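Local coordinates for putative O-Methyltransferase (Corynebacterium glutamicum, PDB 3DR5), which probably transfers a methyl group from S-adenosyl-L-methionine to a hydroxyl oxygen of a substrate that has not been identified, at residues 59-64 with 85-90. Residues are numbered along the deposited sequence; the frame is centred on the assembly and turned at random.
Sequences GAIAIT and TCIDPE
A60, A62, T85 and I87 join two neighbouring parallel strands by backbone hydrogen bonds. Strands 59-63 and 83-87, with helix 67-77 between them, form a beta-alpha-beta unit of the Rossmann-like methyltransferase fold. The O of A60 accepts from the N of T85 at 2.8 Å. The O of T85 takes the N of A62, also at 2.8 Å, and the O of A62 takes the N of I87. The O of T85 also meets the CA of I61 in a CA-H...O contact of 3.2 Å. On the other edge of strand 59-63, the backbone of I61 and I63 bonds to strand 130-135.

A60 O has a second donor, a water at 3.2 Å. The same water hydrogen-bonds OG1 of T85, which lies beside its own backbone N (chi1 -65°). R112 makes a weak further bond to this hydroxyl.

I61, I63, T85 and I87 share one sheet face. CD1 of I87 touches both neighbours, 3.8 Å from CG2 of I61 and 4.0 Å from CG1 of I63, and I87 lies side by side with I63. A62 and C86 point to the face covered by helix 67-77.

Beyond the strands the two segments move apart, and CB of D88 lies 3.9 Å from the O of T64. OG1 of T64 bonds to the N of A66. D88 OD2 bonds H93 ND1 and closes an Asx turn before helix 91-103. In that turn the N of E90 meets D88 OD2 at 3.0 Å, from above the carboxylate plane.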
loop_
_atom_site.group_PDB
_atom_site.type_symbol
_atom_site.label_atom_id
_atom_site.label_comp_id
_atom_site.label_asym_id
_atom_site.label_seq_id
_atom_site.Cartn_x
_atom_site.Cartn_y
_atom_site.Cartn_z
ATOM N N GLY A 59 12.893 -6.069 -11.768
ATOM C CA GLY A 59 11.781 -6.709 -11.078
ATOM C C GLY A 59 11.801 -6.518 -9.571
ATOM O O GLY A 59 12.112 -5.438 -9.060
ATOM N N ALA A 60 11.494 -7.585 -8.850
ATOM C CA ALA A 60 11.448 -7.516 -7.404
ATOM C C ALA A 60 12.430 -8.447 -6.718
ATOM O O ALA A 60 12.940 -9.397 -7.320
ATOM C CB ALA A 60 10.017 -7.812 -6.924
ATOM N N ILE A 61 12.693 -8.155 -5.449
ATOM C CA ILE A 61 13.562 -8.991 -4.633
ATOM C C ILE A 61 12.794 -9.379 -3.362
ATOM O O ILE A 61 12.181 -8.525 -2.708
ATOM C CB ILE A 61 14.846 -8.268 -4.182
ATOM C CG1 ILE A 61 15.687 -7.867 -5.391
ATOM C CG2 ILE A 61 15.684 -9.208 -3.289
ATOM C CD1 ILE A 61 16.918 -7.050 -5.036
ATOM N N ALA A 62 12.806 -10.670 -3.038
ATOM C CA ALA A 62 12.171 -11.166 -1.815
ATOM C C ALA A 62 13.282 -11.792 -0.952
ATOM O O ALA A 62 13.869 -12.814 -1.310
ATOM C CB ALA A 62 11.091 -12.221 -2.131
ATOM N N ILE A 63 13.581 -11.161 0.176
ATOM C CA ILE A 63 14.601 -11.639 1.096
ATOM C C ILE A 63 13.869 -12.210 2.299
ATOM O O ILE A 63 13.485 -11.488 3.219
ATOM C CB ILE A 63 15.517 -10.487 1.524
ATOM C CG1 ILE A 63 16.307 -9.991 0.309
ATOM C CG2 ILE A 63 16.449 -10.944 2.624
ATOM C CD1 ILE A 63 16.509 -8.493 0.290
ATOM N N THR A 64 13.714 -13.529 2.309
ATOM C CA THR A 64 12.969 -14.191 3.372
ATOM C C THR A 64 13.085 -15.712 3.286
ATOM O O THR A 64 13.276 -16.258 2.203
ATOM C CB THR A 64 11.474 -13.818 3.246
ATOM O OG1 THR A 64 10.682 -14.636 4.112
ATOM C CG2 THR A 64 10.990 -14.039 1.789
ATOM N N THR A 85 13.543 -12.154 -7.673
ATOM C CA THR A 85 14.813 -12.665 -7.176
ATOM C C THR A 85 14.623 -12.984 -5.697
ATOM O O THR A 85 14.342 -12.097 -4.889
ATOM C CB THR A 85 15.936 -11.624 -7.355
ATOM O OG1 THR A 85 16.157 -11.406 -8.754
ATOM C CG2 THR A 85 17.222 -12.094 -6.699
ATOM N N CYS A 86 14.766 -14.261 -5.353
ATOM C CA CYS A 86 14.620 -14.718 -3.977
ATOM C C CYS A 86 15.998 -14.943 -3.378
ATOM O O CYS A 86 16.900 -15.452 -4.039
ATOM C CB CYS A 86 13.828 -16.022 -3.926
ATOM S SG CYS A 86 12.203 -15.934 -4.708
ATOM N N ILE A 87 16.154 -14.566 -2.116
ATOM C CA ILE A 87 17.438 -14.705 -1.442
ATOM C C ILE A 87 17.361 -15.329 -0.053
ATOM O O ILE A 87 16.724 -14.772 0.852
ATOM C CB ILE A 87 18.131 -13.334 -1.266
ATOM C CG1 ILE A 87 18.072 -12.535 -2.571
ATOM C CG2 ILE A 87 19.573 -13.535 -0.799
ATOM C CD1 ILE A 87 18.815 -11.216 -2.520
ATOM N N ASP A 88 17.992 -16.491 0.102
ATOM C CA ASP A 88 18.075 -17.169 1.389
ATOM C C ASP A 88 19.241 -18.169 1.320
ATOM O O ASP A 88 19.477 -18.785 0.284
ATOM C CB ASP A 88 16.770 -17.897 1.751
ATOM C CG ASP A 88 16.775 -18.406 3.195
ATOM O OD1 ASP A 88 16.610 -17.585 4.120
ATOM O OD2 ASP A 88 16.971 -19.620 3.402
ATOM N N PRO A 89 19.994 -18.322 2.422
ATOM C CA PRO A 89 21.140 -19.242 2.491
ATOM C C PRO A 89 20.833 -20.727 2.672
ATOM O O PRO A 89 21.706 -21.573 2.471
ATOM C CB PRO A 89 21.949 -18.699 3.668
ATOM C CG PRO A 89 20.897 -18.163 4.587
ATOM C CD PRO A 89 19.882 -17.512 3.652
ATOM N N GLU A 90 19.598 -21.041 3.048
ATOM C CA GLU A 90 19.198 -22.414 3.295
ATOM C C GLU A 90 18.745 -23.105 2.018
ATOM O O GLU A 90 17.881 -22.600 1.308
ATOM C CB GLU A 90 18.103 -22.407 4.369
ATOM C CG GLU A 90 18.562 -22.886 5.754
ATOM C CD GLU A 90 19.987 -22.490 6.120
ATOM O OE1 GLU A 90 20.186 -21.417 6.727
ATOM O OE2 GLU A 90 20.913 -23.257 5.785
HETATM O O HOH W 1 14.681 -9.623 -9.966
#